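Local coordinates for protein ornithine cyclodeaminase (PDB 3C2Q) that catalyses the conversion of L-ornithine to L-proline with release of ammonia, using NAD(+) as cofactor, at residues L13-Y27 / I68-H81. Residues are numbered along the deposited sequence; the frame is centred on the assembly and turned at random.
Sequences LKPALKDSVLPDGFY and IRKVKKGDFVLIGH. With IMD (imidazole), chain G.
The ring of Tyr27 turns its edge to one face of His81 in a T-shaped stack, centroids 5.2 Å apart and planes at 82°. Tyr27 CD1 lies over that face, offset toward the rim, while imidazole, probably from the crystallisation liquor, sits at the edges of both rings and donates from N1 to Tyr27 OH over 2.8 Å. Tyr27 CG stands anti to the backbone N (chi1 178°), which lays the side chain alongside Leu78, CD2 of Tyr27 being 3.6 Å from CD2 of Leu78. With an alanine in place of Tyr27, the face of His81 and the CD2 methyl of Leu78 would probably lose their aromatic neighbour. Leu22 CD1 lies over the centre of one face of Phe26, and Tyr206 of the second subunit stacks on Phe26. The edge of Phe76 meets Pro15 N.

Strands 13-15 and 76-79 pair antiparallel at the margin of a mixed beta-sheet, separate from the parallel Rossmann sheet: Lys14 and Val77 form a hydrogen-bonded pair, and strand 53-57 flanks 76-79 on its other side. The chain then doubles back, and Tyr27 N bonds nearly straight to Leu78 O (176°). Ile79 packs between the two passes of segment 13-27, its CG1 3.6 Å from Lys14 CG and its CD1 3.8 Å from Pro23 CG.

At the far end, Asp19 OD1 accepts Lys73 N at 2.8 Å, met nearly along the C-O bond. A water bridges Ser20 OG, Arg69 O, Val71 O and Lys72 NZ, and Val71 O also takes Ser20 N at 2.8 Å.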
ATOM      1  N   LEU B  13     -40.994 -12.912  17.913  1.00 37.26           N
ATOM      2  CA  LEU B  13     -40.787 -11.593  18.470  1.00 37.20           C
ATOM      3  C   LEU B  13     -40.773 -11.645  19.985  1.00 37.67           C
ATOM      4  O   LEU B  13     -41.564 -12.378  20.604  1.00 37.85           O
ATOM      5  CB  LEU B  13     -41.870 -10.623  17.994  1.00 36.94           C
ATOM      6  CG  LEU B  13     -42.220 -10.584  16.507  1.00 37.29           C
ATOM      7  CD1 LEU B  13     -43.451  -9.742  16.266  1.00 35.39           C
ATOM      8  CD2 LEU B  13     -41.063 -10.085  15.662  1.00 35.98           C
ATOM      9  N   LYS B  14     -39.870 -10.880  20.590  1.00 37.18           N
ATOM     10  CA  LYS B  14     -39.783 -10.783  22.053  1.00 36.79           C
ATOM     11  C   LYS B  14     -39.532  -9.323  22.383  1.00 36.16           C
ATOM     12  O   LYS B  14     -38.798  -8.645  21.631  1.00 35.89           O
ATOM     13  CB  LYS B  14     -38.649 -11.634  22.619  1.00 37.10           C
ATOM     14  CG  LYS B  14     -38.725 -13.141  22.350  1.00 41.29           C
ATOM     15  CD  LYS B  14     -39.355 -13.931  23.491  1.00 47.72           C
ATOM     16  CE  LYS B  14     -40.855 -14.132  23.286  1.00 51.24           C
ATOM     17  NZ  LYS B  14     -41.455 -15.084  24.303  1.00 53.75           N
ATOM     18  N   PRO B  15     -40.131  -8.823  23.494  1.00 35.32           N
ATOM     19  CA  PRO B  15     -39.967  -7.406  23.866  1.00 34.70           C
ATOM     20  C   PRO B  15     -38.616  -7.167  24.536  1.00 34.05           C
ATOM     21  O   PRO B  15     -38.119  -8.040  25.258  1.00 32.90           O
ATOM     22  CB  PRO B  15     -41.109  -7.170  24.874  1.00 34.85           C
ATOM     23  CG  PRO B  15     -41.276  -8.513  25.538  1.00 34.31           C
ATOM     24  CD  PRO B  15     -41.009  -9.542  24.452  1.00 35.14           C
ATOM     25  N   ALA B  16     -38.029  -5.997  24.282  1.00 34.04           N
ATOM     26  CA  ALA B  16     -36.770  -5.603  24.935  1.00 34.66           C
ATOM     27  C   ALA B  16     -37.028  -5.442  26.438  1.00 35.36           C
ATOM     28  O   ALA B  16     -37.994  -4.796  26.824  1.00 35.09           O
ATOM     29  CB  ALA B  16     -36.263  -4.286  24.362  1.00 34.28           C
ATOM     30  N   LEU B  17     -36.166  -6.009  27.271  1.00 35.94           N
ATOM     31  CA  LEU B  17     -36.371  -5.923  28.720  1.00 36.98           C
ATOM     32  C   LEU B  17     -35.949  -4.581  29.315  1.00 36.82           C
ATOM     33  O   LEU B  17     -36.458  -4.181  30.363  1.00 36.84           O
ATOM     34  CB  LEU B  17     -35.688  -7.086  29.442  1.00 37.81           C
ATOM     35  CG  LEU B  17     -36.292  -8.475  29.146  1.00 39.52           C
ATOM     36  CD1 LEU B  17     -35.862  -9.460  30.210  1.00 42.94           C
ATOM     37  CD2 LEU B  17     -37.833  -8.438  29.062  1.00 42.48           C
ATOM     38  N   LYS B  18     -35.000  -3.908  28.653  1.00 35.55           N
ATOM     39  CA  LYS B  18     -34.590  -2.535  28.988  1.00 34.87           C
ATOM     40  C   LYS B  18     -34.103  -1.807  27.727  1.00 33.71           C
ATOM     41  O   LYS B  18     -33.801  -2.454  26.729  1.00 32.25           O
ATOM     42  CB  LYS B  18     -33.523  -2.474  30.101  1.00 34.81           C
ATOM     43  CG  LYS B  18     -32.902  -3.782  30.548  1.00 37.70           C
ATOM     44  CD  LYS B  18     -31.729  -3.526  31.525  1.00 36.30           C
ATOM     45  CE  LYS B  18     -30.982  -4.805  31.855  1.00 35.64           C
ATOM     46  NZ  LYS B  18     -29.606  -4.539  32.399  1.00 32.72           N
ATOM     47  N   ASP B  19     -34.068  -0.473  27.774  1.00 32.65           N
ATOM     48  CA  ASP B  19     -33.511   0.333  26.689  1.00 32.21           C
ATOM     49  C   ASP B  19     -32.140  -0.242  26.325  1.00 31.85           C
ATOM     50  O   ASP B  19     -31.361  -0.579  27.207  1.00 30.47           O
ATOM     51  CB  ASP B  19     -33.359   1.796  27.103  1.00 32.77           C
ATOM     52  CG  ASP B  19     -34.695   2.510  27.311  1.00 35.19           C
ATOM     53  OD1 ASP B  19     -35.771   1.901  27.087  1.00 36.85           O
ATOM     54  OD2 ASP B  19     -34.657   3.707  27.689  1.00 36.44           O
ATOM     55  N   SER B  20     -31.898  -0.404  25.022  1.00 31.17           N
ATOM     56  CA  SER B  20     -30.601  -0.834  24.464  1.00 30.43           C
ATOM     57  C   SER B  20     -30.138  -2.212  24.910  1.00 30.21           C
ATOM     58  O   SER B  20     -28.963  -2.550  24.766  1.00 29.09           O
ATOM     59  CB  SER B  20     -29.505   0.191  24.753  1.00 30.60           C
ATOM     60  OG  SER B  20     -29.956   1.503  24.474  1.00 32.11           O
ATOM     61  N   VAL B  21     -31.047  -3.025  25.449  1.00 29.65           N
ATOM     62  CA  VAL B  21     -30.698  -4.403  25.750  1.00 29.28           C
ATOM     63  C   VAL B  21     -31.703  -5.331  25.053  1.00 30.22           C
ATOM     64  O   VAL B  21     -32.915  -5.176  25.196  1.00 31.19           O
ATOM     65  CB  VAL B  21     -30.566  -4.664  27.300  1.00 29.55           C
ATOM     66  CG1 VAL B  21     -30.162  -6.114  27.579  1.00 28.72           C
ATOM     67  CG2 VAL B  21     -29.565  -3.695  27.926  1.00 28.35           C
ATOM     68  N   LEU B  22     -31.186  -6.288  24.300  1.00 30.03           N
ATOM     69  CA  LEU B  22     -31.976  -7.111  23.429  1.00 30.12           C
ATOM     70  C   LEU B  22     -32.123  -8.507  23.981  1.00 30.56           C
ATOM     71  O   LEU B  22     -31.221  -8.988  24.637  1.00 30.64           O
ATOM     72  CB  LEU B  22     -31.281  -7.173  22.066  1.00 30.03           C
ATOM     73  CG  LEU B  22     -30.839  -5.824  21.512  1.00 29.69           C
ATOM     74  CD1 LEU B  22     -30.029  -6.051  20.248  1.00 31.01           C
ATOM     75  CD2 LEU B  22     -32.053  -4.975  21.223  1.00 28.24           C
ATOM     76  N   PRO B  23     -33.277  -9.162  23.723  1.00 31.06           N
ATOM     77  CA  PRO B  23     -33.479 -10.550  24.132  1.00 31.12           C
ATOM     78  C   PRO B  23     -32.515 -11.486  23.427  1.00 32.03           C
ATOM     79  O   PRO B  23     -32.141 -11.220  22.273  1.00 30.78           O
ATOM     80  CB  PRO B  23     -34.906 -10.880  23.669  1.00 31.23           C
ATOM     81  CG  PRO B  23     -35.482  -9.650  23.130  1.00 31.94           C
ATOM     82  CD  PRO B  23     -34.451  -8.577  23.054  1.00 31.16           C
ATOM     83  N   ASP B  24     -32.158 -12.587  24.091  1.00 32.08           N
ATOM     84  CA  ASP B  24     -31.297 -13.576  23.486  1.00 33.48           C
ATOM     85  C   ASP B  24     -31.848 -14.074  22.161  1.00 32.40           C
ATOM     86  O   ASP B  24     -33.071 -14.172  21.985  1.00 31.88           O
ATOM     87  CB  ASP B  24     -31.053 -14.779  24.398  1.00 34.80           C
ATOM     88  CG  ASP B  24     -30.148 -15.801  23.736  1.00 39.66           C
ATOM     89  OD1 ASP B  24     -29.072 -15.403  23.203  1.00 44.16           O
ATOM     90  OD2 ASP B  24     -30.521 -16.994  23.703  1.00 45.00           O
ATOM     91  N   GLY B  25     -30.936 -14.372  21.233  1.00 30.45           N
ATOM     92  CA  GLY B  25     -31.306 -14.876  19.923  1.00 28.88           C
ATOM     93  C   GLY B  25     -31.763 -13.796  18.964  1.00 27.55           C
ATOM     94  O   GLY B  25     -32.130 -14.100  17.849  1.00 28.02           O
ATOM     95  N   PHE B  26     -31.719 -12.529  19.370  1.00 26.88           N
ATOM     96  CA  PHE B  26     -32.084 -11.440  18.451  1.00 25.90           C
ATOM     97  C   PHE B  26     -31.352 -11.520  17.108  1.00 25.58           C
ATOM     98  O   PHE B  26     -30.172 -11.896  17.053  1.00 26.04           O
ATOM     99  CB  PHE B  26     -31.866 -10.071  19.089  1.00 26.32           C
ATOM    100  CG  PHE B  26     -30.410  -9.659  19.213  1.00 25.64           C
ATOM    101  CD1 PHE B  26     -29.782  -8.961  18.183  1.00 26.93           C
ATOM    102  CD2 PHE B  26     -29.695  -9.934  20.370  1.00 26.16           C
ATOM    103  CE1 PHE B  26     -28.450  -8.570  18.300  1.00 27.80           C
ATOM    104  CE2 PHE B  26     -28.368  -9.540  20.513  1.00 27.46           C
ATOM    105  CZ  PHE B  26     -27.742  -8.850  19.461  1.00 27.18           C
ATOM    106  N   TYR B  27     -32.075 -11.195  16.046  1.00 24.53           N
ATOM    107  CA  TYR B  27     -31.551 -11.167  14.692  1.00 24.44           C
ATOM    108  C   TYR B  27     -30.739  -9.873  14.506  1.00 23.78           C
ATOM    109  O   TYR B  27     -31.185  -8.758  14.884  1.00 21.80           O
ATOM    110  CB  TYR B  27     -32.695 -11.244  13.672  1.00 24.23           C
ATOM    111  CG  TYR B  27     -32.262 -11.168  12.203  1.00 24.45           C
ATOM    112  CD1 TYR B  27     -31.707 -12.271  11.558  1.00 24.85           C
ATOM    113  CD2 TYR B  27     -32.422  -9.995  11.474  1.00 25.05           C
ATOM    114  CE1 TYR B  27     -31.316 -12.207  10.219  1.00 25.46           C
ATOM    115  CE2 TYR B  27     -32.045  -9.917  10.133  1.00 24.34           C
ATOM    116  CZ  TYR B  27     -31.492 -11.017   9.520  1.00 24.33           C
ATOM    117  OH  TYR B  27     -31.156 -10.918   8.201  1.00 24.16           O
ATOM    118  N   ILE B  68     -29.071  -0.545  18.045  1.00 24.48           N
ATOM    119  CA  ILE B  68     -29.275  -1.021  19.393  1.00 25.71           C
ATOM    120  C   ILE B  68     -29.462   0.123  20.404  1.00 26.52           C
ATOM    121  O   ILE B  68     -30.282   0.007  21.293  1.00 27.02           O
ATOM    122  CB  ILE B  68     -28.181  -2.055  19.819  1.00 25.92           C
ATOM    123  CG1 ILE B  68     -28.491  -2.643  21.200  1.00 24.66           C
ATOM    124  CG2 ILE B  68     -26.769  -1.398  19.815  1.00 26.93           C
ATOM    125  CD1 ILE B  68     -27.543  -3.784  21.651  1.00 24.62           C
ATOM    126  N   ARG B  69     -28.757   1.237  20.250  1.00 26.67           N
ATOM    127  CA  ARG B  69     -28.916   2.320  21.199  1.00 27.35           C
ATOM    128  C   ARG B  69     -30.253   3.074  21.081  1.00 27.47           C
ATOM    129  O   ARG B  69     -30.592   3.874  21.956  1.00 27.48           O
ATOM    130  CB  ARG B  69     -27.738   3.292  21.133  1.00 28.84           C
ATOM    131  CG  ARG B  69     -27.861   4.307  20.065  1.00 28.61           C
ATOM    132  CD  ARG B  69     -26.673   5.239  20.030  1.00 30.29           C
ATOM    133  NE  ARG B  69     -26.305   5.297  18.633  1.00 32.40           N
ATOM    134  CZ  ARG B  69     -26.808   6.160  17.772  1.00 32.07           C
ATOM    135  NH1 ARG B  69     -27.629   7.130  18.193  1.00 33.70           N
ATOM    136  NH2 ARG B  69     -26.444   6.084  16.501  1.00 30.88           N
ATOM    137  N   LYS B  70     -31.003   2.845  20.006  1.00 27.22           N
ATOM    138  CA  LYS B  70     -32.338   3.433  19.907  1.00 27.72           C
ATOM    139  C   LYS B  70     -33.467   2.461  20.280  1.00 27.83           C
ATOM    140  O   LYS B  70     -34.628   2.858  20.297  1.00 27.68           O
ATOM    141  CB  LYS B  70     -32.584   4.029  18.529  1.00 27.78           C
ATOM    142  CG  LYS B  70     -31.811   5.348  18.302  1.00 29.53           C
ATOM    143  CD  LYS B  70     -32.146   5.912  16.946  1.00 35.03           C
ATOM    144  CE  LYS B  70     -31.193   7.018  16.527  1.00 37.06           C
ATOM    145  NZ  LYS B  70     -31.296   8.193  17.414  1.00 38.41           N
ATOM    146  N   VAL B  71     -33.129   1.207  20.582  1.00 27.61           N
ATOM    147  CA  VAL B  71     -34.150   0.236  21.025  1.00 28.31           C
ATOM    148  C   VAL B  71     -34.657   0.585  22.440  1.00 29.39           C
ATOM    149  O   VAL B  71     -33.855   0.801  23.353  1.00 29.14           O
ATOM    150  CB  VAL B  71     -33.647  -1.217  20.932  1.00 28.08           C
ATOM    151  CG1 VAL B  71     -34.702  -2.235  21.496  1.00 28.07           C
ATOM    152  CG2 VAL B  71     -33.320  -1.568  19.486  1.00 26.04           C
ATOM    153  N   LYS B  72     -35.986   0.662  22.589  1.00 30.36           N
ATOM    154  CA  LYS B  72     -36.622   1.042  23.873  1.00 31.43           C
ATOM    155  C   LYS B  72     -37.232  -0.155  24.589  1.00 31.47           C
ATOM    156  O   LYS B  72     -37.657  -1.107  23.954  1.00 30.73           O
ATOM    157  CB  LYS B  72     -37.709   2.103  23.650  1.00 31.83           C
ATOM    158  CG  LYS B  72     -37.217   3.404  23.029  1.00 34.20           C
ATOM    159  CD  LYS B  72     -36.093   4.035  23.871  1.00 40.40           C
ATOM    160  CE  LYS B  72     -35.455   5.235  23.162  1.00 43.96           C
ATOM    161  NZ  LYS B  72     -34.111   5.561  23.748  1.00 45.66           N
ATOM    162  N   LYS B  73     -37.249  -0.114  25.924  1.00 32.40           N
ATOM    163  CA  LYS B  73     -37.904  -1.154  26.714  1.00 32.82           C
ATOM    164  C   LYS B  73     -39.280  -1.404  26.103  1.00 31.83           C
ATOM    165  O   LYS B  73     -39.994  -0.450  25.798  1.00 31.75           O
ATOM    166  CB  LYS B  73     -38.035  -0.703  28.185  1.00 33.70           C
ATOM    167  CG  LYS B  73     -38.821  -1.705  29.025  1.00 37.19           C
ATOM    168  CD  LYS B  73     -38.777  -1.446  30.503  1.00 41.28           C
ATOM    169  CE  LYS B  73     -39.356  -2.698  31.182  1.00 45.72           C
ATOM    170  NZ  LYS B  73     -39.704  -2.522  32.613  1.00 47.62           N
ATOM    171  N   GLY B  74     -39.617  -2.671  25.874  1.00 31.64           N
ATOM    172  CA  GLY B  74     -40.934  -3.042  25.332  1.00 32.10           C
ATOM    173  C   GLY B  74     -41.037  -3.170  23.817  1.00 32.06           C
ATOM    174  O   GLY B  74     -42.029  -3.717  23.305  1.00 32.02           O
ATOM    175  N   ASP B  75     -40.039  -2.656  23.076  1.00 31.10           N
ATOM    176  CA  ASP B  75     -40.026  -2.785  21.602  1.00 30.10           C
ATOM    177  C   ASP B  75     -40.002  -4.264  21.279  1.00 28.92           C
ATOM    178  O   ASP B  75     -39.227  -4.979  21.875  1.00 28.81           O
ATOM    179  CB  ASP B  75     -38.748  -2.165  20.987  1.00 30.62           C
ATOM    180  CG  ASP B  75     -38.798  -0.651  20.864  1.00 33.54           C
ATOM    181  OD1 ASP B  75     -39.870  -0.044  21.071  1.00 33.00           O
ATOM    182  OD2 ASP B  75     -37.737  -0.050  20.527  1.00 33.92           O
ATOM    183  N   PHE B  76     -40.827  -4.720  20.335  1.00 28.83           N
ATOM    184  CA  PHE B  76     -40.779  -6.116  19.877  1.00 29.45           C
ATOM    185  C   PHE B  76     -39.633  -6.309  18.892  1.00 28.31           C
ATOM    186  O   PHE B  76     -39.672  -5.768  17.796  1.00 27.26           O
ATOM    187  CB  PHE B  76     -42.074  -6.533  19.165  1.00 30.38           C
ATOM    188  CG  PHE B  76     -43.269  -6.552  20.071  1.00 35.06           C
ATOM    189  CD1 PHE B  76     -43.257  -7.330  21.232  1.00 37.46           C
ATOM    190  CD2 PHE B  76     -44.389  -5.771  19.787  1.00 40.39           C
ATOM    191  CE1 PHE B  76     -44.362  -7.351  22.104  1.00 41.36           C
ATOM    192  CE2 PHE B  76     -45.506  -5.781  20.660  1.00 41.85           C
ATOM    193  CZ  PHE B  76     -45.474  -6.572  21.814  1.00 39.31           C
ATOM    194  N   VAL B  77     -38.691  -7.141  19.288  1.00 27.57           N
ATOM    195  CA  VAL B  77     -37.454  -7.387  18.534  1.00 27.88           C
ATOM    196  C   VAL B  77     -37.574  -8.760  17.873  1.00 28.21           C
ATOM    197  O   VAL B  77     -38.006  -9.754  18.491  1.00 27.74           O
ATOM    198  CB  VAL B  77     -36.213  -7.332  19.477  1.00 27.55           C
ATOM    199  CG1 VAL B  77     -34.914  -7.743  18.726  1.00 28.12           C
ATOM    200  CG2 VAL B  77     -36.078  -5.936  20.096  1.00 26.81           C
ATOM    201  N   LEU B  78     -37.239  -8.788  16.591  1.00 28.06           N
ATOM    202  CA  LEU B  78     -37.162 -10.012  15.830  1.00 28.71           C
ATOM    203  C   LEU B  78     -36.091 -10.919  16.419  1.00 29.03           C
ATOM    204  O   LEU B  78     -34.923 -10.489  16.585  1.00 28.12           O
ATOM    205  CB  LEU B  78     -36.850  -9.679  14.361  1.00 28.73           C
ATOM    206  CG  LEU B  78     -36.529 -10.868  13.432  1.00 30.49           C
ATOM    207  CD1 LEU B  78     -37.795 -11.626  13.095  1.00 29.28           C
ATOM    208  CD2 LEU B  78     -35.894 -10.372  12.143  1.00 29.56           C
ATOM    209  N   ILE B  79     -36.490 -12.165  16.725  1.00 28.45           N
ATOM    210  CA  ILE B  79     -35.629 -13.187  17.288  1.00 29.75           C
ATOM    211  C   ILE B  79     -35.469 -14.319  16.299  1.00 30.81           C
ATOM    212  O   ILE B  79     -36.440 -14.725  15.643  1.00 29.76           O
ATOM    213  CB  ILE B  79     -36.210 -13.785  18.609  1.00 30.47           C
ATOM    214  CG1 ILE B  79     -36.451 -12.702  19.653  1.00 31.56           C
ATOM    215  CG2 ILE B  79     -35.302 -14.875  19.167  1.00 32.15           C
ATOM    216  CD1 ILE B  79     -35.284 -11.786  19.960  1.00 31.83           C
ATOM    217  N   GLY B  80     -34.233 -14.816  16.195  1.00 32.19           N
ATOM    218  CA  GLY B  80     -33.884 -15.907  15.267  1.00 33.45           C
ATOM    219  C   GLY B  80     -34.038 -15.591  13.788  1.00 33.53           C
ATOM    220  O   GLY B  80     -34.140 -14.421  13.384  1.00 34.48           O
ATOM    221  N   HIS B  81     -34.111 -16.643  12.975  1.00 34.32           N
ATOM    222  CA  HIS B  81     -34.093 -16.477  11.519  1.00 34.66           C
ATOM    223  C   HIS B  81     -35.344 -16.942  10.767  1.00 35.31           C
ATOM    224  O   HIS B  81     -35.384 -16.861   9.527  1.00 35.02           O
ATOM    225  CB  HIS B  81     -32.834 -17.125  10.922  1.00 35.00           C
ATOM    226  CG  HIS B  81     -31.551 -16.466  11.345  1.00 34.41           C
ATOM    227  ND1 HIS B  81     -31.072 -16.531  12.635  1.00 33.39           N
ATOM    228  CD2 HIS B  81     -30.641 -15.753  10.640  1.00 32.95           C
ATOM    229  CE1 HIS B  81     -29.926 -15.873  12.711  1.00 35.73           C
ATOM    230  NE2 HIS B  81     -29.645 -15.387  11.515  1.00 32.59           N
TER
HETATM  231  N1  IMD G 503     -29.722 -13.139   7.435  1.00 28.12           N
HETATM  232  C2  IMD G 503     -28.461 -12.960   7.914  1.00 28.90           C
HETATM  233  N3  IMD G 503     -27.725 -14.064   7.591  1.00 31.15           N
HETATM  234  C4  IMD G 503     -28.540 -14.949   6.968  1.00 28.79           C
HETATM  235  C5  IMD G 503     -29.792 -14.367   6.870  1.00 27.80           C
HETATM  236  O   HOH W   1     -32.587   3.182  23.845  1.00 37.98           O
HETATM  237  O   HOH W   2     -33.788  -8.153  15.392  1.00 22.88           O